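Local atomic coordinates of urocanate hydratase (Paenibacillus sp. Soil724D2, PDB entry 7NED), a protein that acts as a thiourocanate hydratase in bacterial ergothioneine catabolism, using NAD+ as cofactor and here also binding urocanate. Residues A[309-314]-A[337-342]; A[317-322]-A[442-447]; A[478-483]-A[488-493]. One frame throughout, in Å; residues are numbered along the deposited sequence.

Interaction 1: A[309-314]-A[337-342]; sequences IVFDNG and EAFLRP. With NAD (nicotinamide-adenine-dinucleotide), chain C.
F311, on strand 309-312, receives the ring edge of F339 from helix 335-344 on its ring face. The two planes stand at 85° with centroids 5.6 Å apart, which is the geometry of a T-shaped (edge-to-face) pair. The F311 side chain can be traced outward from its root. Its CB lies 3.9 Å from F339 CE2, in the plane of that ring. The next atom, F311 CG, makes the closest approach across the contact, 3.8 Å to the same CE2. F311 CD2 is slightly farther from CE2, at 4.1 Å, so one corner of F339 points at the base of the F311 ring and not at its middle. At the outer end F311 CE1 faces N313 OD1, which sits in the ring plane. Chi1 (69°) places the ring, with F311 CG between the backbone N and the carbonyl carbon, and chi2 (94°) turns its face to F339. The neighbouring atom of the F339 ring, CZ, is 4.3 Å from I309 CG2, two residues back on the same side of the strand. A338 CB lies over one face of the F339 ring, 3.7 Å above its centre. I146 of helix 133-150 touches both phenylalanines, so three elements of the Rossmann-like domain share this core. Polar work falls to the next residues: D312 OD1 accepts from G314 N at 2.7 Å, forming an Asx turn that shapes the strand's exit toward the NAD pocket, to which G314 belongs. The two rings and I309 thus meet through dispersion and ring electrostatics.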
loop_
_atom_site.group_PDB
_atom_site.type_symbol
_atom_site.label_atom_id
_atom_site.label_comp_id
_atom_site.label_asym_id
_atom_site.label_seq_id
_atom_site.Cartn_x
_atom_site.Cartn_y
_atom_site.Cartn_z
ATOM N N ILE A 309 26.952 -23.473 -9.292
ATOM C CA ILE A 309 26.372 -22.145 -9.146
ATOM C C ILE A 309 24.919 -22.370 -8.722
ATOM O O ILE A 309 24.098 -22.837 -9.516
ATOM C CB ILE A 309 26.457 -21.338 -10.449
ATOM C CG1 ILE A 309 27.904 -21.212 -10.949
ATOM C CG2 ILE A 309 25.856 -19.942 -10.252
ATOM C CD1 ILE A 309 28.859 -20.686 -9.908
ATOM N N VAL A 310 24.588 -22.007 -7.497
ATOM C CA VAL A 310 23.294 -22.331 -6.913
ATOM C C VAL A 310 22.544 -21.035 -6.615
ATOM O O VAL A 310 23.134 -20.064 -6.131
ATOM C CB VAL A 310 23.498 -23.178 -5.636
ATOM C CG1 VAL A 310 22.161 -23.537 -4.934
ATOM C CG2 VAL A 310 24.359 -24.432 -5.958
ATOM N N PHE A 311 21.248 -21.001 -6.933
ATOM C CA PHE A 311 20.524 -19.769 -6.651
ATOM C C PHE A 311 19.043 -20.049 -6.458
ATOM O O PHE A 311 18.501 -21.062 -6.902
ATOM C CB PHE A 311 20.745 -18.706 -7.753
ATOM C CG PHE A 311 20.098 -19.052 -9.062
ATOM C CD1 PHE A 311 18.827 -18.572 -9.376
ATOM C CD2 PHE A 311 20.737 -19.888 -9.957
ATOM C CE1 PHE A 311 18.212 -18.897 -10.584
ATOM C CE2 PHE A 311 20.146 -20.225 -11.188
ATOM C CZ PHE A 311 18.867 -19.727 -11.505
ATOM N N ASP A 312 18.419 -19.126 -5.725
ATOM C CA ASP A 312 16.983 -19.096 -5.492
ATOM C C ASP A 312 16.308 -18.375 -6.656
ATOM O O ASP A 312 16.709 -17.260 -7.032
ATOM C CB ASP A 312 16.748 -18.380 -4.147
ATOM C CG ASP A 312 15.287 -18.273 -3.745
ATOM O OD1 ASP A 312 14.405 -18.202 -4.622
ATOM O OD2 ASP A 312 15.045 -18.198 -2.510
ATOM N N ASN A 313 15.299 -19.021 -7.247
ATOM C CA ASN A 313 14.668 -18.499 -8.452
ATOM C C ASN A 313 13.382 -17.742 -8.132
ATOM O O ASN A 313 12.475 -17.650 -8.968
ATOM C CB ASN A 313 14.417 -19.634 -9.449
ATOM C CG ASN A 313 14.428 -19.173 -10.891
ATOM O OD1 ASN A 313 14.615 -17.989 -11.198
ATOM N ND2 ASN A 313 14.212 -20.128 -11.806
ATOM N N GLY A 314 13.308 -17.194 -6.924
ATOM C CA GLY A 314 12.259 -16.289 -6.531
ATOM C C GLY A 314 11.039 -17.009 -6.021
ATOM O O GLY A 314 9.934 -16.632 -6.375
ATOM N N GLU A 337 19.589 -9.921 -6.786
ATOM C CA GLU A 337 20.839 -9.275 -6.397
ATOM C C GLU A 337 22.016 -9.846 -7.191
ATOM O O GLU A 337 22.946 -9.118 -7.555
ATOM C CB GLU A 337 21.074 -9.459 -4.890
ATOM C CG GLU A 337 22.309 -8.736 -4.377
ATOM C CD GLU A 337 23.613 -9.534 -4.508
ATOM O OE1 GLU A 337 23.600 -10.750 -4.839
ATOM O OE2 GLU A 337 24.675 -8.902 -4.311
ATOM N N ALA A 338 22.014 -11.153 -7.430
ATOM C CA ALA A 338 23.217 -11.768 -8.016
ATOM C C ALA A 338 23.319 -11.596 -9.529
ATOM O O ALA A 338 24.441 -11.488 -10.057
ATOM C CB ALA A 338 23.272 -13.254 -7.682
ATOM N N PHE A 339 22.203 -11.576 -10.240
ATOM C CA PHE A 339 22.282 -11.600 -11.704
ATOM C C PHE A 339 21.553 -10.469 -12.415
ATOM O O PHE A 339 22.096 -9.911 -13.379
ATOM C CB PHE A 339 21.760 -12.943 -12.202
ATOM C CG PHE A 339 22.421 -14.112 -11.527
ATOM C CD1 PHE A 339 23.810 -14.219 -11.502
ATOM C CD2 PHE A 339 21.675 -15.044 -10.855
ATOM C CE1 PHE A 339 24.441 -15.271 -10.846
ATOM C CE2 PHE A 339 22.285 -16.135 -10.200
ATOM C CZ PHE A 339 23.670 -16.244 -10.200
ATOM N N LEU A 340 20.334 -10.109 -11.986
ATOM C CA LEU A 340 19.545 -9.214 -12.826
ATOM C C LEU A 340 19.514 -7.765 -12.341
ATOM O O LEU A 340 19.063 -6.892 -13.085
ATOM C CB LEU A 340 18.099 -9.731 -12.957
ATOM C CG LEU A 340 17.931 -11.112 -13.617
ATOM C CD1 LEU A 340 16.446 -11.387 -13.782
ATOM C CD2 LEU A 340 18.676 -11.190 -14.919
ATOM N N ARG A 341 20.014 -7.466 -11.150
ATOM C CA ARG A 341 19.865 -6.107 -10.645
ATOM C C ARG A 341 20.505 -5.047 -11.546
ATOM O O ARG A 341 19.962 -3.934 -11.604
ATOM C CB ARG A 341 20.409 -6.018 -9.216
ATOM C CG ARG A 341 20.080 -4.629 -8.533
ATOM C CD ARG A 341 20.294 -4.703 -7.028
ATOM N NE ARG A 341 19.265 -5.508 -6.375
ATOM C CZ ARG A 341 19.384 -6.056 -5.174
ATOM N NH1 ARG A 341 20.501 -5.867 -4.466
ATOM N NH2 ARG A 341 18.349 -6.716 -4.645
ATOM N N PRO A 342 21.588 -5.304 -12.285
ATOM C CA PRO A 342 22.069 -4.261 -13.203
ATOM C C PRO A 342 21.043 -3.889 -14.250
ATOM O O PRO A 342 21.032 -2.739 -14.698
ATOM C CB PRO A 342 23.320 -4.897 -13.828
ATOM C CG PRO A 342 23.818 -5.786 -12.745
ATOM C CD PRO A 342 22.576 -6.390 -12.149
HETATM P PA NAD C . 2.845 -23.747 -10.142
HETATM O O1A NAD C . 2.294 -24.121 -8.769
HETATM O O2A NAD C . 2.065 -23.653 -11.391
HETATM O O5B NAD C . 3.861 -25.062 -10.474
HETATM C C5B NAD C . 4.607 -25.488 -9.406
HETATM C C4B NAD C . 5.201 -26.889 -9.894
HETATM O O4B NAD C . 5.978 -27.518 -8.913
HETATM C C3B NAD C . 3.923 -27.760 -10.126
HETATM O O3B NAD C . 3.975 -28.341 -11.362
HETATM C C2B NAD C . 4.037 -28.830 -8.998
HETATM O O2B NAD C . 3.639 -30.090 -9.401
HETATM C C1B NAD C . 5.557 -28.896 -8.877
HETATM N N9A NAD C . 6.045 -29.372 -7.582
HETATM C C8A NAD C . 5.555 -29.126 -6.304
HETATM N N7A NAD C . 6.244 -29.720 -5.362
HETATM C C5A NAD C . 7.263 -30.376 -6.039
HETATM C C6A NAD C . 8.326 -31.198 -5.604
HETATM N N6A NAD C . 8.526 -31.459 -4.292
HETATM N N1A NAD C . 9.195 -31.723 -6.513
HETATM C C2A NAD C . 8.926 -31.450 -7.815
HETATM N N3A NAD C . 7.965 -30.696 -8.372
HETATM C C4A NAD C . 7.139 -30.173 -7.441
HETATM O O3 NAD C . 3.797 -22.578 -9.715
HETATM P PN NAD C . 4.431 -21.621 -10.822
HETATM O O1N NAD C . 3.618 -20.528 -11.451
HETATM O O2N NAD C . 5.382 -22.459 -11.650
HETATM O O5D NAD C . 5.554 -20.670 -9.925
HETATM C C5D NAD C . 6.514 -21.456 -9.198
HETATM C C4D NAD C . 7.331 -20.536 -8.333
HETATM O O4D NAD C . 7.808 -19.427 -9.072
HETATM C C3D NAD C . 6.233 -19.919 -7.319
HETATM O O3D NAD C . 6.742 -19.849 -5.992
HETATM C C2D NAD C . 6.005 -18.460 -7.859
HETATM O O2D NAD C . 5.789 -17.499 -6.908
HETATM C C1D NAD C . 7.517 -18.337 -8.231
HETATM N N1N NAD C . 7.963 -17.101 -8.888
HETATM C C2N NAD C . 7.938 -16.037 -8.007
HETATM C C3N NAD C . 8.385 -14.783 -8.390
HETATM C C7N NAD C . 8.254 -13.659 -7.352
HETATM O O7N NAD C . 8.964 -12.654 -7.331
HETATM N N7N NAD C . 7.222 -13.765 -6.434
HETATM C C4N NAD C . 8.879 -14.661 -9.696
HETATM C C5N NAD C . 8.901 -15.767 -10.544
HETATM C C6N NAD C . 8.446 -17.027 -10.117
#

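Interaction 2: A[317-322]-A[442-447]; sequences IRSQAK and HPNIMT. With NAD (nicotinamide-adenine-dinucleotide), chain C.
The type I beta turn from H442 to I445, in the loop following strand 428-441, meets helix 317-323 where N444 faces R318 and S319. R318 NH2 lies 3.0 Å from N444 O, a backbone oxygen near the guanidinium plane at its edge. A bend at chi3 (-51°) brings the guanidinium there. S319 OG comes up to the amide end of the N444 side chain, while N444 CB is 3.9 Å from S319 OG. The turn itself is internally braced. H442 O accepts from I445 N and from T447 N, each at 2.9 Å and from opposite faces of the carbonyl plane, and N444 N donates to H442 ND1 at 3.1 Å. I445 CG1 sits 3.5 Å above the centre of the H442 ring, and I445 CD1 reaches 3.6 Å from NAD O7N, so the turn also lines the cofactor pocket. W102 of the second subunit packs on P443 and N444. R318 has salt bridges to D312 and E448, two acids that probably offset its charge and fix its orientation; the arginine is consequently a polar junction between the Rossmann-like domain and the cofactor-lining turn.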
loop_
_atom_site.group_PDB
_atom_site.type_symbol
_atom_site.label_atom_id
_atom_site.label_comp_id
_atom_site.label_asym_id
_atom_site.label_seq_id
_atom_site.Cartn_x
_atom_site.Cartn_y
_atom_site.Cartn_z
ATOM N N ILE A 317 12.175 -20.226 -1.435
ATOM C CA ILE A 317 12.572 -21.547 -0.980
ATOM C C ILE A 317 13.579 -21.417 0.167
ATOM O O ILE A 317 13.559 -22.226 1.097
ATOM C CB ILE A 317 13.118 -22.414 -2.127
ATOM C CG1 ILE A 317 13.219 -23.866 -1.633
ATOM C CG2 ILE A 317 14.479 -21.890 -2.516
ATOM C CD1 ILE A 317 13.548 -24.933 -2.712
ATOM N N ARG A 318 14.442 -20.378 0.156
ATOM C CA ARG A 318 15.418 -20.252 1.237
ATOM C C ARG A 318 14.728 -19.842 2.526
ATOM O O ARG A 318 15.051 -20.362 3.605
ATOM C CB ARG A 318 16.517 -19.241 0.883
ATOM C CG ARG A 318 17.437 -19.668 -0.293
ATOM C CD ARG A 318 18.233 -18.454 -0.781
ATOM N NE ARG A 318 17.315 -17.354 -1.040
ATOM C CZ ARG A 318 17.648 -16.066 -0.994
ATOM N NH1 ARG A 318 18.891 -15.711 -0.724
ATOM N NH2 ARG A 318 16.723 -15.119 -1.179
ATOM N N SER A 319 13.768 -18.907 2.429
ATOM C CA SER A 319 12.986 -18.524 3.597
ATOM C C SER A 319 12.327 -19.740 4.224
ATOM O O SER A 319 12.402 -19.928 5.441
ATOM C CB SER A 319 11.933 -17.471 3.220
ATOM O OG SER A 319 12.532 -16.371 2.554
ATOM N N GLN A 320 11.670 -20.575 3.408
ATOM C CA GLN A 320 11.037 -21.776 3.949
ATOM C C GLN A 320 12.084 -22.682 4.585
ATOM O O GLN A 320 11.944 -23.100 5.740
ATOM C CB GLN A 320 10.265 -22.520 2.860
ATOM C CG GLN A 320 9.136 -21.727 2.230
ATOM C CD GLN A 320 7.896 -21.685 3.103
ATOM O OE1 GLN A 320 7.988 -21.732 4.337
ATOM N NE2 GLN A 320 6.727 -21.596 2.474
ATOM N N ALA A 321 13.171 -22.952 3.860
ATOM C CA ALA A 321 14.207 -23.832 4.394
ATOM C C ALA A 321 14.725 -23.335 5.744
ATOM O O ALA A 321 14.942 -24.131 6.658
ATOM C CB ALA A 321 15.361 -23.960 3.394
ATOM N N LYS A 322 14.951 -22.028 5.883
ATOM C CA LYS A 322 15.447 -21.511 7.154
ATOM C C LYS A 322 14.451 -21.776 8.272
ATOM O O LYS A 322 14.827 -22.263 9.345
ATOM C CB LYS A 322 15.752 -20.017 7.063
ATOM C CG LYS A 322 16.437 -19.496 8.343
ATOM C CD LYS A 322 16.874 -18.061 8.186
ATOM C CE LYS A 322 17.343 -17.485 9.530
ATOM N NZ LYS A 322 18.793 -17.778 9.709
ATOM N N HIS A 442 10.406 -6.791 -1.866
ATOM C CA HIS A 442 10.507 -8.100 -1.311
ATOM C C HIS A 442 11.943 -8.360 -0.902
ATOM O O HIS A 442 12.718 -8.662 -1.720
ATOM C CB HIS A 442 10.101 -9.123 -2.329
ATOM C CG HIS A 442 9.915 -10.491 -1.774
ATOM N ND1 HIS A 442 10.664 -10.990 -0.756
ATOM C CD2 HIS A 442 9.073 -11.474 -2.124
ATOM C CE1 HIS A 442 10.309 -12.223 -0.515
ATOM N NE2 HIS A 442 9.334 -12.537 -1.323
ATOM N N PRO A 443 12.216 -8.226 0.389
ATOM C CA PRO A 443 13.528 -8.364 1.002
ATOM C C PRO A 443 14.226 -9.688 0.706
ATOM O O PRO A 443 15.391 -9.738 0.875
ATOM C CB PRO A 443 13.250 -8.174 2.493
ATOM C CG PRO A 443 11.964 -7.494 2.561
ATOM C CD PRO A 443 11.193 -8.016 1.409
ATOM N N ASN A 444 13.518 -10.711 0.289
ATOM C CA ASN A 444 14.224 -11.942 -0.072
ATOM C C ASN A 444 14.033 -12.286 -1.539
ATOM O O ASN A 444 14.342 -13.413 -1.954
ATOM C CB ASN A 444 13.787 -13.107 0.825
ATOM C CG ASN A 444 14.099 -12.854 2.279
ATOM O OD1 ASN A 444 15.057 -12.160 2.601
ATOM N ND2 ASN A 444 13.288 -13.394 3.161
ATOM N N ILE A 445 13.556 -11.340 -2.344
ATOM C CA ILE A 445 13.561 -11.527 -3.786
ATOM C C ILE A 445 14.034 -10.211 -4.383
ATOM O O ILE A 445 15.230 -9.898 -4.347
ATOM C CB ILE A 445 12.179 -11.977 -4.328
ATOM C CG1 ILE A 445 11.763 -13.300 -3.703
ATOM C CG2 ILE A 445 12.195 -12.151 -5.855
ATOM C CD1 ILE A 445 10.486 -13.893 -4.279
ATOM N N MET A 446 13.102 -9.393 -4.858
ATOM C CA MET A 446 13.483 -8.215 -5.637
ATOM C C MET A 446 14.493 -7.337 -4.920
ATOM O O MET A 446 15.469 -6.873 -5.531
ATOM C CB MET A 446 12.248 -7.372 -5.981
ATOM C CG MET A 446 12.616 -6.176 -6.833
ATOM S SD MET A 446 12.875 -6.708 -8.560
ATOM C CE MET A 446 13.018 -5.158 -9.438
ATOM N N THR A 447 14.248 -7.030 -3.631
ATOM C CA THR A 447 15.032 -6.014 -2.935
ATOM C C THR A 447 15.908 -6.599 -1.810
ATOM O O THR A 447 16.155 -5.954 -0.775
ATOM C CB THR A 447 14.093 -4.913 -2.425
ATOM O OG1 THR A 447 13.052 -5.478 -1.616
ATOM C CG2 THR A 447 13.438 -4.210 -3.622
HETATM P PA NAD C . 2.845 -23.747 -10.142
HETATM O O1A NAD C . 2.294 -24.121 -8.769
HETATM O O2A NAD C . 2.065 -23.653 -11.391
HETATM O O5B NAD C . 3.861 -25.062 -10.474
HETATM C C5B NAD C . 4.607 -25.488 -9.406
HETATM C C4B NAD C . 5.201 -26.889 -9.894
HETATM O O4B NAD C . 5.978 -27.518 -8.913
HETATM C C3B NAD C . 3.923 -27.760 -10.126
HETATM O O3B NAD C . 3.975 -28.341 -11.362
HETATM C C2B NAD C . 4.037 -28.830 -8.998
HETATM O O2B NAD C . 3.639 -30.090 -9.401
HETATM C C1B NAD C . 5.557 -28.896 -8.877
HETATM N N9A NAD C . 6.045 -29.372 -7.582
HETATM C C8A NAD C . 5.555 -29.126 -6.304
HETATM N N7A NAD C . 6.244 -29.720 -5.362
HETATM C C5A NAD C . 7.263 -30.376 -6.039
HETATM C C6A NAD C . 8.326 -31.198 -5.604
HETATM N N6A NAD C . 8.526 -31.459 -4.292
HETATM N N1A NAD C . 9.195 -31.723 -6.513
HETATM C C2A NAD C . 8.926 -31.450 -7.815
HETATM N N3A NAD C . 7.965 -30.696 -8.372
HETATM C C4A NAD C . 7.139 -30.173 -7.441
HETATM O O3 NAD C . 3.797 -22.578 -9.715
HETATM P PN NAD C . 4.431 -21.621 -10.822
HETATM O O1N NAD C . 3.618 -20.528 -11.451
HETATM O O2N NAD C . 5.382 -22.459 -11.650
HETATM O O5D NAD C . 5.554 -20.670 -9.925
HETATM C C5D NAD C . 6.514 -21.456 -9.198
HETATM C C4D NAD C . 7.331 -20.536 -8.333
HETATM O O4D NAD C . 7.808 -19.427 -9.072
HETATM C C3D NAD C . 6.233 -19.919 -7.319
HETATM O O3D NAD C . 6.742 -19.849 -5.992
HETATM C C2D NAD C . 6.005 -18.460 -7.859
HETATM O O2D NAD C . 5.789 -17.499 -6.908
HETATM C C1D NAD C . 7.517 -18.337 -8.231
HETATM N N1N NAD C . 7.963 -17.101 -8.888
HETATM C C2N NAD C . 7.938 -16.037 -8.007
HETATM C C3N NAD C . 8.385 -14.783 -8.390
HETATM C C7N NAD C . 8.254 -13.659 -7.352
HETATM O O7N NAD C . 8.964 -12.654 -7.331
HETATM N N7N NAD C . 7.222 -13.765 -6.434
HETATM C C4N NAD C . 8.879 -14.661 -9.696
HETATM C C5N NAD C . 8.901 -15.767 -10.544
HETATM C C6N NAD C . 8.446 -17.027 -10.117
#

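Interaction 3: A[478-483]-A[488-493]; sequences IHSGGG and YMTSAG
H479 O is gripped from several directions: S491 N donates to it at 2.8 Å with an N-H...O angle of 163°, T490 CA adds a C-H...O contact at 3.2 Å, and a water bonds to it weakly. The same water lies 2.8 Å from S491 OG, so it spans a strand carbonyl and the side chain opposite it. The return bond, H479 N to S491 O, is 2.9 Å long, which identifies H479 and S491 as a hydrogen-bonded antiparallel pair. I478 with A492 and S480 with T490 are the non-hydrogen-bonded pairs beside it. Together they form the end of the beta hairpin of strands 475-480 and 490-498, whose local axes run at 152° in a mixed sheet that also takes in strands 69-74, 77-83 and 91-95 from the N-terminal part. On the face carrying I478, S480 and T490, the hydroxyls are paired: T490 OG1 donates to S480 OG at 2.9 Å, and S480 OG also bonds N97 OD1. Chi1 of T490 (-69°) sets OG1 beside the backbone N, facing S480 OG, and CG2 anti to that N, 4.1 Å from I478 CG2. The other face carries H479 and S491, tied respectively to G121 O and to H434 ND1; S491 also touches L122 of the urocanate pocket. Past the last bridge, G481 N still donates to M489 O, at 3.0 Å and a more bent geometry. M489 CG rests 4.1 Å from G481 CA, where the glycine offers only backbone, and its chain runs extended beyond CG. That side chain touches NAD, while V99 of the second subunit packs against T490.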
loop_
_atom_site.group_PDB
_atom_site.type_symbol
_atom_site.label_atom_id
_atom_site.label_comp_id
_atom_site.label_asym_id
_atom_site.label_seq_id
_atom_site.Cartn_x
_atom_site.Cartn_y
_atom_site.Cartn_z
ATOM N N ILE A 478 -2.286 -2.794 -6.922
ATOM C CA ILE A 478 -1.336 -3.013 -5.837
ATOM C C ILE A 478 -1.641 -4.365 -5.203
ATOM O O ILE A 478 -2.767 -4.611 -4.754
ATOM C CB ILE A 478 -1.411 -1.909 -4.775
ATOM C CG1 ILE A 478 -1.095 -0.564 -5.412
ATOM C CG2 ILE A 478 -0.424 -2.234 -3.665
ATOM C CD1 ILE A 478 -1.411 0.654 -4.474
ATOM N N HIS A 479 -0.633 -5.236 -5.147
ATOM C CA HIS A 479 -0.786 -6.563 -4.551
ATOM C C HIS A 479 0.139 -6.702 -3.359
ATOM O O HIS A 479 1.206 -6.085 -3.336
ATOM C CB HIS A 479 -0.402 -7.678 -5.545
ATOM C CG HIS A 479 -1.342 -7.807 -6.705
ATOM N ND1 HIS A 479 -1.260 -8.844 -7.605
ATOM C CD2 HIS A 479 -2.372 -7.028 -7.113
ATOM C CE1 HIS A 479 -2.213 -8.700 -8.516
ATOM N NE2 HIS A 479 -2.908 -7.614 -8.233
ATOM N N SER A 480 -0.237 -7.548 -2.390
ATOM C CA SER A 480 0.742 -8.003 -1.402
ATOM C C SER A 480 0.703 -9.528 -1.335
ATOM O O SER A 480 -0.174 -10.188 -1.914
ATOM C CB SER A 480 0.509 -7.380 -0.008
ATOM O OG SER A 480 0.736 -5.971 -0.036
ATOM N N GLY A 481 1.690 -10.094 -0.648
ATOM C CA GLY A 481 1.851 -11.536 -0.662
ATOM C C GLY A 481 0.724 -12.257 0.061
ATOM O O GLY A 481 0.183 -11.799 1.064
ATOM N N GLY A 482 0.389 -13.434 -0.467
ATOM C CA GLY A 482 -0.515 -14.355 0.182
ATOM C C GLY A 482 0.161 -15.707 0.322
ATOM O O GLY A 482 1.285 -15.925 -0.174
ATOM N N GLY A 483 -0.535 -16.616 0.997
ATOM C CA GLY A 483 0.105 -17.858 1.390
ATOM C C GLY A 483 1.389 -17.595 2.133
ATOM O O GLY A 483 1.476 -16.710 2.990
ATOM N N TYR A 488 5.790 -10.668 3.109
ATOM C CA TYR A 488 7.080 -10.548 2.441
ATOM C C TYR A 488 7.097 -9.497 1.343
ATOM O O TYR A 488 8.164 -8.945 1.045
ATOM C CB TYR A 488 7.509 -11.899 1.834
ATOM C CG TYR A 488 8.129 -12.847 2.828
ATOM C CD1 TYR A 488 7.352 -13.805 3.477
ATOM C CD2 TYR A 488 9.483 -12.780 3.133
ATOM C CE1 TYR A 488 7.909 -14.677 4.395
ATOM C CE2 TYR A 488 10.056 -13.671 4.042
ATOM C CZ TYR A 488 9.255 -14.609 4.668
ATOM O OH TYR A 488 9.788 -15.503 5.562
ATOM N N MET A 489 5.971 -9.196 0.718
ATOM C CA MET A 489 6.106 -8.380 -0.477
ATOM C C MET A 489 4.868 -7.568 -0.756
ATOM O O MET A 489 3.734 -7.943 -0.407
ATOM C CB MET A 489 6.408 -9.153 -1.775
ATOM C CG MET A 489 5.374 -10.093 -2.264
ATOM S SD MET A 489 5.955 -10.902 -3.829
ATOM C CE MET A 489 4.548 -11.957 -4.040
ATOM N N THR A 490 5.112 -6.484 -1.471
ATOM C CA THR A 490 4.084 -5.603 -1.992
ATOM C C THR A 490 4.559 -5.222 -3.368
ATOM O O THR A 490 5.752 -4.937 -3.548
ATOM C CB THR A 490 3.912 -4.371 -1.089
ATOM O OG1 THR A 490 3.335 -4.797 0.140
ATOM C CG2 THR A 490 2.989 -3.308 -1.722
ATOM N N SER A 491 3.646 -5.222 -4.327
ATOM C CA SER A 491 4.028 -4.927 -5.706
ATOM C C SER A 491 2.927 -4.110 -6.384
ATOM O O SER A 491 1.827 -3.983 -5.864
ATOM C CB SER A 491 4.318 -6.205 -6.487
ATOM O OG SER A 491 3.129 -6.998 -6.591
ATOM N N ALA A 492 3.222 -3.593 -7.585
ATOM C CA ALA A 492 2.274 -2.803 -8.363
ATOM C C ALA A 492 2.393 -3.179 -9.828
ATOM O O ALA A 492 3.488 -3.485 -10.310
ATOM C CB ALA A 492 2.510 -1.276 -8.181
ATOM N N GLY A 493 1.256 -3.189 -10.535
ATOM C CA GLY A 493 1.240 -3.530 -11.943
ATOM C C GLY A 493 0.474 -2.471 -12.710
ATOM O O GLY A 493 -0.162 -1.596 -12.121
HETATM O O HOH W 1 2.953 -8.716 -4.389
#

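Overall arrangement
From the N terminus, strand 309-312 comes first, then helix 317-323 directly after it, then helix 335-344. Interaction 1 closes the short loop back to the strand, within the Rossmann-like part. Interaction 2 opens inside that loop and closes only at 442-447, so the two cross; it ties the Rossmann-like part to the C-terminal part. They are stitched together by the salt bridge D312–R318 and a probable hydrogen bond from R341 to M446 O. Interaction 3 follows in series as a local hairpin. It leans on interaction 2 through P443 against Y488 and H442 against M489, does not touch interaction 1, and like interaction 2 meets the second subunit.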